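Local coordinates for protein precorrin-6y methyltransferase/putative decarboxylase (Methanothermobacter thermautotrophicus, PDB 1L3I) that probably methylates C-15 of cobalt-precorrin-6B with S-adenosyl-L-methionine and then decarboxylates C-12, giving cobalt-precorrin-7 on the anaerobic route to adenosylcobalamin, at residues Met19-Leu24 and Asn177-Ile182; Gly46-Leu51 and Ser69-Asn74; Thr85-Glu88 and Glu93-Cys96; Ala104-Ser109 and Arg118-Lys123; Glu142-Leu147 and Phe152-Thr157. All coordinates share one frame; numbering follows the deposited sequence.

Contact 1. Residues Met19-Leu24 and Asn177-Ile182; sequences MEVRCL and NPVALI
Val21 carries CG1 anti to its own backbone N (chi1 171°), and Val179 does the same (chi1 177°), which aims one methyl of each across the gap: CG1 of Val21 and CG1 of Val179 meet at 4.1 Å. In Leu181 the first torsion (chi1 -64°) turns the side chain to the helix, and the extended second torsion then spreads its methyls, CD1 to Leu24 and CD2 to Val21. The CD2 branch of Leu181 reaches CG1 of Val21 at 4.0 Å. The other, CD1 of Leu181, is the closer fit, resting 3.7 Å from CG of Leu24 and also touching Leu24 CD2 at 3.8 Å. Val21 touches both Val179 and Leu181, two positions apart on the strand, while Leu24, one helical turn on, meets Leu181 alone.

The contact lies where a helix packs on the sheet of a Rossmann-like methyltransferase. Over these short segments helix and strand run nearly parallel, their axes approaching to 10.1 Å; strand 170-183 is itself antiparallel to its sheet neighbours, strands 128-134 and 155-167. No hydrogen bond crosses the interface, and its chemistry is wholly aliphatic.

Polar groups of the helix look to other partners. Arg22 turns from the strand to form salt bridges with Asp4 and Glu50 and donates from NE to the carbonyl O of Thr17, a residue of the S-adenosyl-L-methionine site. Cys23 SG forms a disulfide with Cys27 of a second subunit, against which Leu24 also packs by touching Glu20 of that chain.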
# COMPACT_ATOMS: atom_id res chain seq x y z
N MSE A 19 -4.36 -15.15 4.09
CA MSE A 19 -3.55 -16.19 3.45
C MSE A 19 -2.16 -15.71 3.03
O MSE A 19 -1.18 -16.36 3.33
CB MSE A 19 -4.28 -16.79 2.24
CG MSE A 19 -3.58 -17.98 1.57
SE MSE A 19 -2.27 -17.47 0.19
CE MSE A 19 -0.69 -18.17 0.85
N GLU A 20 -2.09 -14.54 2.40
CA GLU A 20 -0.81 -14.02 1.94
C GLU A 20 0.12 -13.75 3.12
O GLU A 20 1.32 -13.87 2.99
CB GLU A 20 -1.00 -12.76 1.09
CG GLU A 20 -1.90 -12.93 -0.15
CD GLU A 20 -3.41 -12.84 0.15
OE1 GLU A 20 -3.83 -12.56 1.29
OE2 GLU A 20 -4.19 -13.03 -0.79
N VAL A 21 -0.45 -13.42 4.28
CA VAL A 21 0.34 -13.16 5.46
C VAL A 21 0.77 -14.50 6.05
O VAL A 21 1.93 -14.68 6.42
CB VAL A 21 -0.43 -12.32 6.49
CG1 VAL A 21 0.33 -12.25 7.81
CG2 VAL A 21 -0.66 -10.92 5.94
N ARG A 22 -0.15 -15.46 6.09
CA ARG A 22 0.18 -16.79 6.61
C ARG A 22 1.27 -17.44 5.74
O ARG A 22 2.15 -18.14 6.24
CB ARG A 22 -1.07 -17.67 6.65
CG ARG A 22 -2.09 -17.21 7.66
CD ARG A 22 -3.23 -18.20 7.81
NE ARG A 22 -4.09 -18.23 6.63
CZ ARG A 22 -4.27 -19.30 5.86
NH1 ARG A 22 -3.65 -20.44 6.11
NH2 ARG A 22 -5.06 -19.22 4.79
N CYS A 23 1.24 -17.14 4.45
CA CYS A 23 2.21 -17.66 3.51
C CYS A 23 3.59 -17.14 3.89
O CYS A 23 4.54 -17.92 4.03
CB CYS A 23 1.85 -17.19 2.10
SG CYS A 23 2.94 -17.70 0.76
N LEU A 24 3.69 -15.84 4.14
CA LEU A 24 4.95 -15.21 4.52
C LEU A 24 5.41 -15.68 5.89
O LEU A 24 6.60 -15.89 6.10
CB LEU A 24 4.85 -13.68 4.45
CG LEU A 24 6.13 -12.86 4.69
CD1 LEU A 24 7.28 -13.34 3.83
CD2 LEU A 24 5.85 -11.42 4.43
N ASN A 177 -6.60 -4.88 5.62
CA ASN A 177 -5.90 -4.02 6.57
C ASN A 177 -4.43 -4.42 6.60
O ASN A 177 -4.10 -5.60 6.48
CB ASN A 177 -6.51 -4.14 7.97
CG ASN A 177 -7.94 -3.64 8.02
OD1 ASN A 177 -8.31 -2.69 7.33
ND2 ASN A 177 -8.75 -4.28 8.85
N PRO A 178 -3.53 -3.44 6.69
CA PRO A 178 -2.12 -3.79 6.74
C PRO A 178 -1.75 -4.63 7.95
O PRO A 178 -2.35 -4.49 9.01
CB PRO A 178 -1.43 -2.42 6.74
CG PRO A 178 -2.42 -1.52 7.33
CD PRO A 178 -3.70 -1.98 6.70
N VAL A 179 -0.81 -5.53 7.77
CA VAL A 179 -0.34 -6.37 8.84
C VAL A 179 1.19 -6.36 8.78
O VAL A 179 1.78 -6.42 7.69
CB VAL A 179 -0.83 -7.83 8.67
CG1 VAL A 179 -0.25 -8.73 9.78
CG2 VAL A 179 -2.35 -7.86 8.70
N ALA A 180 1.83 -6.21 9.93
CA ALA A 180 3.29 -6.22 9.98
C ALA A 180 3.77 -7.51 10.64
O ALA A 180 3.10 -8.08 11.52
CB ALA A 180 3.80 -5.00 10.75
N LEU A 181 4.91 -8.01 10.17
CA LEU A 181 5.50 -9.21 10.73
C LEU A 181 6.86 -8.80 11.29
O LEU A 181 7.71 -8.30 10.55
CB LEU A 181 5.69 -10.32 9.69
CG LEU A 181 4.43 -10.90 9.04
CD1 LEU A 181 4.84 -11.98 8.06
CD2 LEU A 181 3.50 -11.47 10.09
N ILE A 182 6.99 -8.88 12.62
CA ILE A 182 8.24 -8.55 13.30
C ILE A 182 8.90 -9.90 13.58
O ILE A 182 8.33 -10.74 14.29
CB ILE A 182 7.98 -7.74 14.60
CG1 ILE A 182 7.35 -6.39 14.27
CG2 ILE A 182 9.29 -7.52 15.37
CD1 ILE A 182 5.88 -6.44 14.04

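Contact 2. Residues Gly46-Leu51 and Ser69-Asn74; sequences GVTLEL and STTEMN. With SAH (S-adenosyl-L-homocysteine), chain G.
Two helices of the Rossmann-like methyltransferase fold, 46-52 and 65-77, pack here with their short segments crossing at -36°, and the side chains between them meet nearly at right angles. Thr48 and Thr71 face each other through their methyls, CG2 to CG2 at 3.9 Å; each sets CG2 anti to the backbone N and OG1 anti to the carbonyl carbon (chi1 -69° in Thr48, much the same in Thr71). The hydroxyls have other partners: Thr48 OG1 bonds to Asp39, and Thr71 OG1 to the carbonyl O of Ala67.

Leu49 lies across Asn74, which its two branches meet at different points. Its CD2 comes to 3.4 Å from the carbonyl O of Asn74, while CD1 rests against Asn74 CB at 4.0 Å. The amide beyond has OD1 taking the backbone NH of Ile8 and ND2 giving to the carbonyl O of Thr44. Shortening Leu49 to an alanine is likely to open a gap beside CB and the carbonyl of Asn74, with the two helices touching mainly through the threonine methyls.

Gly46 belongs to the glycine-rich stretch beside the cofactor, and a side chain on it would collide with the carboxylate of the bound S-adenosyl-L-homocysteine (SAH). The amide N of Gly46 instead donates to SAH OXT at 3.0 Å, with an N-H...O angle of 157°.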
# COMPACT_ATOMS: atom_id res chain seq x y z
N GLY A 46 -5.72 -20.28 11.67
CA GLY A 46 -4.98 -20.05 10.44
C GLY A 46 -3.50 -20.42 10.46
O GLY A 46 -2.99 -21.03 9.53
N VAL A 47 -2.79 -20.05 11.52
CA VAL A 47 -1.37 -20.35 11.62
C VAL A 47 -1.15 -21.78 12.13
O VAL A 47 -0.28 -22.49 11.63
CB VAL A 47 -0.65 -19.31 12.52
CG1 VAL A 47 0.79 -19.67 12.71
CG2 VAL A 47 -0.78 -17.92 11.90
N THR A 48 -1.98 -22.19 13.08
CA THR A 48 -1.90 -23.54 13.65
C THR A 48 -2.05 -24.67 12.61
O THR A 48 -1.28 -25.64 12.62
CB THR A 48 -2.92 -23.72 14.79
OG1 THR A 48 -2.53 -22.90 15.90
CG2 THR A 48 -3.01 -25.17 15.23
N LEU A 49 -3.03 -24.53 11.71
CA LEU A 49 -3.25 -25.54 10.68
C LEU A 49 -2.05 -25.70 9.76
O LEU A 49 -1.64 -26.82 9.45
CB LEU A 49 -4.51 -25.23 9.88
CG LEU A 49 -5.75 -25.97 10.38
CD1 LEU A 49 -6.31 -25.33 11.64
CD2 LEU A 49 -6.79 -25.97 9.31
N GLU A 50 -1.46 -24.58 9.34
CA GLU A 50 -0.29 -24.60 8.46
C GLU A 50 0.92 -25.23 9.14
O GLU A 50 1.65 -26.01 8.52
CB GLU A 50 0.06 -23.18 7.99
CG GLU A 50 -1.08 -22.46 7.28
CD GLU A 50 -1.60 -23.20 6.05
OE1 GLU A 50 -0.88 -24.04 5.48
OE2 GLU A 50 -2.75 -22.92 5.64
N LEU A 51 1.13 -24.89 10.41
CA LEU A 51 2.24 -25.45 11.18
C LEU A 51 2.00 -26.94 11.43
O LEU A 51 2.94 -27.74 11.37
CB LEU A 51 2.39 -24.74 12.51
CG LEU A 51 2.99 -23.34 12.49
CD1 LEU A 51 2.89 -22.75 13.89
CD2 LEU A 51 4.44 -23.41 12.01
N SER A 69 -11.93 -23.99 20.59
CA SER A 69 -12.95 -24.82 19.96
C SER A 69 -12.93 -24.66 18.43
O SER A 69 -13.00 -25.66 17.70
CB SER A 69 -14.32 -24.45 20.55
OG SER A 69 -15.38 -25.10 19.87
N THR A 70 -12.84 -23.42 17.94
CA THR A 70 -12.80 -23.11 16.51
C THR A 70 -11.57 -23.72 15.84
O THR A 70 -11.66 -24.29 14.74
CB THR A 70 -12.82 -21.58 16.29
OG1 THR A 70 -13.99 -21.04 16.91
CG2 THR A 70 -12.82 -21.23 14.81
N THR A 71 -10.42 -23.62 16.51
CA THR A 71 -9.18 -24.20 16.00
C THR A 71 -9.29 -25.74 15.93
O THR A 71 -8.95 -26.32 14.90
CB THR A 71 -7.92 -23.74 16.82
OG1 THR A 71 -7.77 -22.32 16.71
CG2 THR A 71 -6.63 -24.38 16.29
N GLU A 72 -9.80 -26.40 16.98
CA GLU A 72 -9.92 -27.87 16.95
C GLU A 72 -10.88 -28.30 15.84
O GLU A 72 -10.62 -29.25 15.10
CB GLU A 72 -10.37 -28.44 18.31
CG GLU A 72 -10.53 -29.98 18.39
CD GLU A 72 -9.27 -30.82 17.96
OE1 GLU A 72 -8.11 -30.46 18.29
OE2 GLU A 72 -9.44 -31.89 17.32
N MSE A 73 -11.93 -27.51 15.66
CA MSE A 73 -12.92 -27.76 14.63
C MSE A 73 -12.28 -27.67 13.24
O MSE A 73 -12.51 -28.53 12.39
CB MSE A 73 -14.01 -26.71 14.77
CG MSE A 73 -15.35 -27.14 14.30
SE MSE A 73 -16.30 -25.58 13.73
CE MSE A 73 -16.40 -26.03 11.88
N ASN A 74 -11.50 -26.62 13.00
CA ASN A 74 -10.82 -26.43 11.71
C ASN A 74 -9.71 -27.47 11.49
O ASN A 74 -9.44 -27.88 10.35
CB ASN A 74 -10.29 -24.99 11.57
CG ASN A 74 -11.40 -24.01 11.21
OD1 ASN A 74 -12.24 -24.28 10.36
ND2 ASN A 74 -11.40 -22.85 11.87
N SAH G . -3.66 -16.04 13.72
CA SAH G . -4.99 -16.59 13.99
CB SAH G . -5.93 -15.52 14.62
CG SAH G . -5.40 -14.97 15.98
SD SAH G . -6.43 -13.75 16.80
C SAH G . -5.58 -17.12 12.70
O SAH G . -4.88 -17.03 11.67
OXT SAH G . -6.72 -17.63 12.72
C5' SAH G . -5.50 -13.43 18.29
C4' SAH G . -5.79 -14.41 19.37
O4' SAH G . -4.98 -13.97 20.48
C3' SAH G . -7.31 -14.45 19.91
O3' SAH G . -8.07 -15.68 19.73
C2' SAH G . -7.07 -14.04 21.38
O2' SAH G . -8.01 -14.50 22.37
C1' SAH G . -5.64 -14.49 21.59
N9 SAH G . -4.86 -13.94 22.69
C8 SAH G . -4.56 -12.58 22.93
N7 SAH G . -3.82 -12.44 24.00
C5 SAH G . -3.64 -13.75 24.50
C6 SAH G . -2.95 -14.27 25.61
N6 SAH G . -2.28 -13.48 26.46
N1 SAH G . -2.95 -15.61 25.83
C2 SAH G . -3.62 -16.38 24.98
N3 SAH G . -4.30 -16.01 23.90
C4 SAH G . -4.28 -14.68 23.71

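Contact 3. Residues Thr85-Glu88 and Glu93-Cys96; sequences TLME and EALC
Met87 and Ala94 form the better-packed, more buried part of this strand-turn-helix contact, in which strand 84-88 of the Rossmann-like sheet leads into the short helix 91-95 on the way to strand 101-106. Met87, present as selenomethionine, extends from the strand and bends only at its last torsion (chi3 -87°). The bend places SE alongside the helix, 4.5 Å from Ala94 CB and 4.1 Å from the carbonyl O of Ala94. Even here both approaches are loose van der Waals contacts. On the neighbouring strand 57-62 Met87 touches Tyr59 and Ile61, and Leu95 turns the other way, toward Val38, Val40 and helix 113-122.

The solvent side is looser still. The side chain of Glu88 starts off away from the helix and is exposed; the nearest atom of Glu88 to Glu93 is its backbone O, with no bond between them. The carboxylate of Glu93 comes closer to the strand than the start of its side chain does, without a bond to it; OE2 has a long, weak ion pair with Lys97. Ala91, between the two segments at the start of the helix, donates its amide N to the bound S-adenosyl-L-homocysteine. The nearest approach on the exposed side is Glu93 OE1 to the carbonyl O of Glu88, 4.4 Å.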
# COMPACT_ATOMS: atom_id res chain seq x y z
N THR A 85 -1.31 -29.78 20.36
CA THR A 85 -1.71 -29.77 21.75
C THR A 85 -2.38 -28.43 22.01
O THR A 85 -1.72 -27.40 22.02
CB THR A 85 -0.50 -29.93 22.68
OG1 THR A 85 0.20 -31.14 22.36
CG2 THR A 85 -0.94 -29.97 24.13
N LEU A 86 -3.70 -28.45 22.11
CA LEU A 86 -4.49 -27.24 22.37
C LEU A 86 -4.42 -26.90 23.85
O LEU A 86 -4.55 -27.78 24.69
CB LEU A 86 -5.94 -27.45 21.92
CG LEU A 86 -6.12 -27.51 20.40
CD1 LEU A 86 -7.37 -28.25 20.06
CD2 LEU A 86 -6.15 -26.10 19.84
N MSE A 87 -4.23 -25.63 24.16
CA MSE A 87 -4.13 -25.20 25.54
C MSE A 87 -4.94 -23.93 25.79
O MSE A 87 -4.57 -22.86 25.30
CB MSE A 87 -2.68 -24.93 25.90
CG MSE A 87 -1.76 -26.10 25.64
SE MSE A 87 0.04 -25.71 26.22
CE MSE A 87 0.68 -24.87 24.61
N GLU A 88 -6.04 -24.06 26.53
CA GLU A 88 -6.84 -22.89 26.84
C GLU A 88 -6.20 -22.22 28.03
O GLU A 88 -5.80 -22.89 28.98
CB GLU A 88 -8.28 -23.23 27.16
CG GLU A 88 -9.13 -21.99 27.36
CD GLU A 88 -10.41 -22.24 28.10
OE1 GLU A 88 -11.11 -23.23 27.79
OE2 GLU A 88 -10.75 -21.42 28.99
N GLU A 93 1.26 -18.36 31.42
CA GLU A 93 1.03 -19.55 32.23
C GLU A 93 1.23 -20.79 31.39
O GLU A 93 1.95 -21.72 31.79
CB GLU A 93 -0.40 -19.54 32.82
CG GLU A 93 -1.04 -20.92 33.15
CD GLU A 93 -1.85 -21.53 31.98
OE1 GLU A 93 -2.71 -20.82 31.40
OE2 GLU A 93 -1.64 -22.73 31.63
N ALA A 94 0.60 -20.80 30.21
CA ALA A 94 0.64 -21.92 29.27
C ALA A 94 2.03 -22.17 28.71
O ALA A 94 2.45 -23.33 28.59
CB ALA A 94 -0.34 -21.68 28.15
N LEU A 95 2.73 -21.09 28.36
CA LEU A 95 4.08 -21.18 27.79
C LEU A 95 5.07 -21.87 28.72
O LEU A 95 5.98 -22.55 28.25
CB LEU A 95 4.61 -19.79 27.42
CG LEU A 95 4.15 -19.16 26.10
CD1 LEU A 95 4.53 -17.70 26.11
CD2 LEU A 95 4.78 -19.89 24.91
N CYS A 96 4.88 -21.70 30.02
CA CYS A 96 5.76 -22.31 31.01
C CYS A 96 5.63 -23.84 31.11
O CYS A 96 6.54 -24.50 31.61
CB CYS A 96 5.52 -21.71 32.39
SG CYS A 96 6.12 -20.04 32.63

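Contact 4. Residues Ala104-Ser109 and Arg118-Lys123; sequences AVVGGS and RIIKDK. With SAH (S-adenosyl-L-homocysteine), chain G.
No ring or other flat side chain stands between Ala104, Val106 and Ile120; the flat group at this contact is the adenine of the bound S-adenosyl-L-homocysteine (SAH), past which the chain runs on leaving the strand. The carbonyl O of Gly108 stands above the five-membered ring, 3.9 Å from SAH N7. Ser109 passes by the N6 and N7 atoms with its main chain, its carbonyl carbon only 3.2 Å from SAH N7, and its carbonyl O accepts a weak hydrogen bond from SAH N6 at 3.3 Å. At the ribose, Gly108 CA comes to 3.5 Å from SAH O4', and a side chain on this glycine would run into that oxygen.

On the protein side, a single residue of helix 113-122 meets the strand. With chi1 at -73°, Ile120 sets CG2 anti to the backbone N and CG1 anti to the carbonyl carbon: CG2 presses on Ala104 CB at 3.5 Å, and CD1 reaches Val106 CG2 at 3.7 Å. Ile120 CD1 also lies 3.8 Å from Ala104 CB, a methyl thus set between CG2 and CD1. Here a helix of the Rossmann-like fold covers the strand whose C-terminal end leads into the turn at the bound SAH. Purely aliphatic contacts seat the strand, while the adenine is read by backbone atoms, so its recognition here probably depends more on the path of the chain than on the serine hydroxyl.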
# COMPACT_ATOMS: atom_id res chain seq x y z
N ALA A 104 8.25 -19.94 17.20
CA ALA A 104 7.26 -19.27 18.03
C ALA A 104 6.58 -18.17 17.21
O ALA A 104 7.24 -17.24 16.73
CB ALA A 104 7.91 -18.68 19.27
N VAL A 105 5.27 -18.31 17.02
CA VAL A 105 4.47 -17.32 16.30
C VAL A 105 3.51 -16.70 17.32
O VAL A 105 2.75 -17.41 18.00
CB VAL A 105 3.65 -17.94 15.16
CG1 VAL A 105 2.73 -16.87 14.50
CG2 VAL A 105 4.59 -18.58 14.14
N VAL A 106 3.59 -15.39 17.48
CA VAL A 106 2.71 -14.71 18.41
C VAL A 106 1.60 -14.05 17.60
O VAL A 106 1.82 -12.99 17.00
CB VAL A 106 3.47 -13.65 19.25
CG1 VAL A 106 2.55 -13.09 20.33
CG2 VAL A 106 4.70 -14.28 19.87
N GLY A 107 0.44 -14.69 17.57
CA GLY A 107 -0.70 -14.17 16.84
C GLY A 107 -1.57 -13.20 17.62
O GLY A 107 -2.45 -12.57 17.03
N GLY A 108 -1.34 -13.10 18.92
CA GLY A 108 -2.08 -12.21 19.80
C GLY A 108 -1.36 -12.13 21.14
O GLY A 108 -0.84 -13.13 21.62
N SER A 109 -1.27 -10.94 21.73
CA SER A 109 -0.58 -10.81 23.02
C SER A 109 -1.47 -10.32 24.18
O SER A 109 -1.15 -10.53 25.35
CB SER A 109 0.64 -9.91 22.84
OG SER A 109 0.27 -8.64 22.32
N ARG A 118 9.69 -12.44 26.54
CA ARG A 118 10.76 -12.78 27.47
C ARG A 118 10.75 -14.27 27.74
O ARG A 118 11.80 -14.90 27.76
CB ARG A 118 10.58 -12.07 28.80
CG ARG A 118 11.06 -10.64 28.85
CD ARG A 118 10.89 -10.12 30.26
NE ARG A 118 11.13 -8.70 30.40
CZ ARG A 118 10.29 -7.87 31.01
NH1 ARG A 118 9.15 -8.31 31.52
NH2 ARG A 118 10.62 -6.58 31.15
N ILE A 119 9.56 -14.83 27.97
CA ILE A 119 9.39 -16.26 28.21
C ILE A 119 9.78 -17.06 26.96
O ILE A 119 10.47 -18.06 27.07
CB ILE A 119 7.92 -16.63 28.61
CG1 ILE A 119 7.54 -15.96 29.94
CG2 ILE A 119 7.71 -18.13 28.66
CD1 ILE A 119 6.06 -16.05 30.29
N ILE A 120 9.31 -16.64 25.79
CA ILE A 120 9.66 -17.36 24.56
C ILE A 120 11.18 -17.38 24.41
O ILE A 120 11.74 -18.37 23.98
CB ILE A 120 9.00 -16.74 23.27
CG1 ILE A 120 7.49 -17.03 23.22
CG2 ILE A 120 9.67 -17.30 22.01
CD1 ILE A 120 6.76 -16.39 22.06
N LYS A 121 11.85 -16.29 24.78
CA LYS A 121 13.30 -16.27 24.68
C LYS A 121 13.84 -17.41 25.56
O LYS A 121 14.53 -18.28 25.04
CB LYS A 121 13.91 -14.94 25.11
CG LYS A 121 15.41 -14.91 24.90
CD LYS A 121 16.05 -13.74 25.61
CE LYS A 121 17.58 -13.84 25.50
NZ LYS A 121 18.26 -12.63 26.09
N ASP A 122 13.42 -17.47 26.83
CA ASP A 122 13.85 -18.50 27.81
C ASP A 122 13.69 -19.98 27.38
O ASP A 122 14.28 -20.87 28.00
CB ASP A 122 13.10 -18.38 29.16
CG ASP A 122 13.49 -17.14 29.98
OD1 ASP A 122 14.07 -16.16 29.50
OD2 ASP A 122 13.14 -17.14 31.17
N LYS A 123 12.87 -20.22 26.35
CA LYS A 123 12.64 -21.59 25.88
C LYS A 123 12.99 -21.81 24.43
O LYS A 123 12.66 -22.87 23.88
CB LYS A 123 11.16 -21.93 26.02
CG LYS A 123 10.45 -21.32 27.21
CD LYS A 123 9.22 -22.15 27.55
CE LYS A 123 9.61 -23.58 27.91
NZ LYS A 123 8.68 -24.07 28.94
N SAH G . -3.66 -16.04 13.72
CA SAH G . -4.99 -16.59 13.99
CB SAH G . -5.93 -15.52 14.62
CG SAH G . -5.40 -14.97 15.98
SD SAH G . -6.43 -13.75 16.80
C SAH G . -5.58 -17.12 12.70
O SAH G . -4.88 -17.03 11.67
OXT SAH G . -6.72 -17.63 12.72
C5' SAH G . -5.50 -13.43 18.29
C4' SAH G . -5.79 -14.41 19.37
O4' SAH G . -4.98 -13.97 20.48
C3' SAH G . -7.31 -14.45 19.91
O3' SAH G . -8.07 -15.68 19.73
C2' SAH G . -7.07 -14.04 21.38
O2' SAH G . -8.01 -14.50 22.37
C1' SAH G . -5.64 -14.49 21.59
N9 SAH G . -4.86 -13.94 22.69
C8 SAH G . -4.56 -12.58 22.93
N7 SAH G . -3.82 -12.44 24.00
C5 SAH G . -3.64 -13.75 24.50
C6 SAH G . -2.95 -14.27 25.61
N6 SAH G . -2.28 -13.48 26.46
N1 SAH G . -2.95 -15.61 25.83
C2 SAH G . -3.62 -16.38 24.98
N3 SAH G . -4.30 -16.01 23.90
C4 SAH G . -4.28 -14.68 23.71

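Contact 5. Residues Glu142-Leu147 and Phe152-Thr157; sequences EAMECL and FDVNIT
A single hydrogen bond joins Leu147 and Phe152, closing the turn from helix 137-149 to the strand that follows: Phe152 N donates to the carbonyl O of Leu147 at 3.0 Å, nearly straight (157°) and tilted 16° from the carbonyl plane. The same oxygen lies at the edge of the Phe152 ring, in its plane, 3.5 Å from CD1.

The remaining contacts are apolar. Leu147 CD2 touches the ring at Phe152 CD1, 3.7 Å away. Val154 divides its methyls between two helix residues: CG2 is pressed against Leu147 CB at 3.4 Å, tighter than usual carbon contact, and CG1 meets the selenium of Met144, a selenomethionine, at 3.6 Å. Met144, bent at chi2 (-96°) and chi3, carries its end on across Ile156, with CE 3.9 Å from Ile156 CG2. A glycine in place of Phe152 is likely to leave Leu147 CD2 and the neighbouring Ile130 without the ring they pack on.

Ile182 of the adjacent strand 170-183 touches both Val154 and Ala143, so the helix lies over two antiparallel strands, while Phe152 touches Lys121 of helix 113-122 and Thr157 pairs with a strand of a second subunit, continuing the sheet across the interface.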
# COMPACT_ATOMS: atom_id res chain seq x y z
N GLU A 142 6.43 -2.02 20.11
CA GLU A 142 6.71 -2.87 21.26
C GLU A 142 7.51 -4.14 20.91
O GLU A 142 8.51 -4.42 21.56
CB GLU A 142 5.40 -3.24 21.98
CG GLU A 142 5.60 -3.74 23.40
CD GLU A 142 6.36 -2.72 24.26
OE1 GLU A 142 6.20 -1.49 24.04
OE2 GLU A 142 7.11 -3.16 25.16
N ALA A 143 7.09 -4.85 19.87
CA ALA A 143 7.75 -6.08 19.43
C ALA A 143 9.22 -5.80 19.11
O ALA A 143 10.11 -6.55 19.51
CB ALA A 143 7.02 -6.67 18.19
N MSE A 144 9.46 -4.70 18.42
CA MSE A 144 10.80 -4.29 18.04
C MSE A 144 11.68 -3.99 19.25
O MSE A 144 12.72 -4.63 19.42
CB MSE A 144 10.72 -3.06 17.16
CG MSE A 144 9.98 -3.30 15.86
SE MSE A 144 11.21 -3.69 14.48
CE MSE A 144 11.51 -1.85 13.97
N GLU A 145 11.26 -3.04 20.08
CA GLU A 145 12.02 -2.67 21.28
C GLU A 145 12.29 -3.92 22.13
O GLU A 145 13.43 -4.25 22.42
CB GLU A 145 11.27 -1.60 22.11
CG GLU A 145 12.04 -1.10 23.37
CD GLU A 145 11.45 0.15 24.04
OE1 GLU A 145 10.30 0.09 24.53
OE2 GLU A 145 12.16 1.19 24.08
N CYS A 146 11.24 -4.64 22.48
CA CYS A 146 11.39 -5.84 23.29
C CYS A 146 12.36 -6.84 22.72
O CYS A 146 13.27 -7.27 23.42
CB CYS A 146 10.04 -6.51 23.51
SG CYS A 146 9.06 -5.62 24.71
N LEU A 147 12.20 -7.19 21.45
CA LEU A 147 13.09 -8.16 20.84
C LEU A 147 14.53 -7.66 20.77
O LEU A 147 15.45 -8.46 20.89
CB LEU A 147 12.58 -8.60 19.48
CG LEU A 147 11.44 -9.61 19.53
CD1 LEU A 147 10.82 -9.76 18.16
CD2 LEU A 147 11.95 -10.94 20.04
N PHE A 152 18.06 -9.89 20.24
CA PHE A 152 17.86 -10.44 18.90
C PHE A 152 18.11 -9.43 17.80
O PHE A 152 18.12 -8.21 18.02
CB PHE A 152 16.43 -10.95 18.72
CG PHE A 152 16.08 -12.12 19.58
CD1 PHE A 152 15.40 -11.93 20.78
CD2 PHE A 152 16.38 -13.42 19.19
CE1 PHE A 152 15.02 -13.01 21.57
CE2 PHE A 152 16.01 -14.51 19.97
CZ PHE A 152 15.33 -14.31 21.16
N ASP A 153 18.35 -9.95 16.60
CA ASP A 153 18.50 -9.12 15.41
C ASP A 153 17.05 -9.09 14.91
O ASP A 153 16.52 -10.12 14.47
CB ASP A 153 19.40 -9.80 14.40
CG ASP A 153 19.71 -8.93 13.17
OD1 ASP A 153 18.77 -8.35 12.55
OD2 ASP A 153 20.90 -8.84 12.81
N VAL A 154 16.41 -7.92 15.04
CA VAL A 154 15.00 -7.73 14.66
C VAL A 154 14.74 -7.15 13.28
O VAL A 154 15.45 -6.26 12.82
CB VAL A 154 14.31 -6.81 15.65
CG1 VAL A 154 12.83 -6.81 15.39
CG2 VAL A 154 14.61 -7.24 17.06
N ASN A 155 13.67 -7.63 12.65
CA ASN A 155 13.26 -7.15 11.33
C ASN A 155 11.76 -6.92 11.29
O ASN A 155 11.03 -7.53 12.07
CB ASN A 155 13.62 -8.16 10.25
CG ASN A 155 15.10 -8.28 10.03
OD1 ASN A 155 15.69 -7.48 9.30
ND2 ASN A 155 15.72 -9.24 10.71
N ILE A 156 11.30 -6.02 10.41
CA ILE A 156 9.86 -5.74 10.29
C ILE A 156 9.46 -5.64 8.82
O ILE A 156 10.15 -4.98 8.04
CB ILE A 156 9.41 -4.43 11.05
CG1 ILE A 156 7.89 -4.22 10.89
CG2 ILE A 156 10.17 -3.21 10.53
CD1 ILE A 156 7.29 -3.16 11.75
N THR A 157 8.40 -6.33 8.44
CA THR A 157 7.87 -6.26 7.08
C THR A 157 6.40 -5.94 7.16
O THR A 157 5.66 -6.58 7.90
CB THR A 157 8.03 -7.57 6.35
OG1 THR A 157 9.42 -7.85 6.21
CG2 THR A 157 7.40 -7.52 4.98

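In the fold
Contacts 1, 2, 4 and 5 are buried, whereas contact 3 has an open, acidic side. Contacts 1 and 5 belong to the antiparallel end of the sheet: strands 170-183 and 155-167 are neighbours, Leu181 N probably bonds to Thr157 O, and both contacts reach the second subunit. Contacts 2, 3 and 4 lie toward its parallel part, where contacts 2 and 4 hold the cofactor product with backbone groups. Contacts 3 and 4 meet through Leu95 and Lys123, and contact 2 joins contact 1 by the Arg22-Glu50 salt bridge. Helix-to-sheet packing is aliphatic in contacts 1 and 4 and involves a selenomethionine in 3 and 5, with a backbone hydrogen bond added in 5; contact 2 alone pairs two helices.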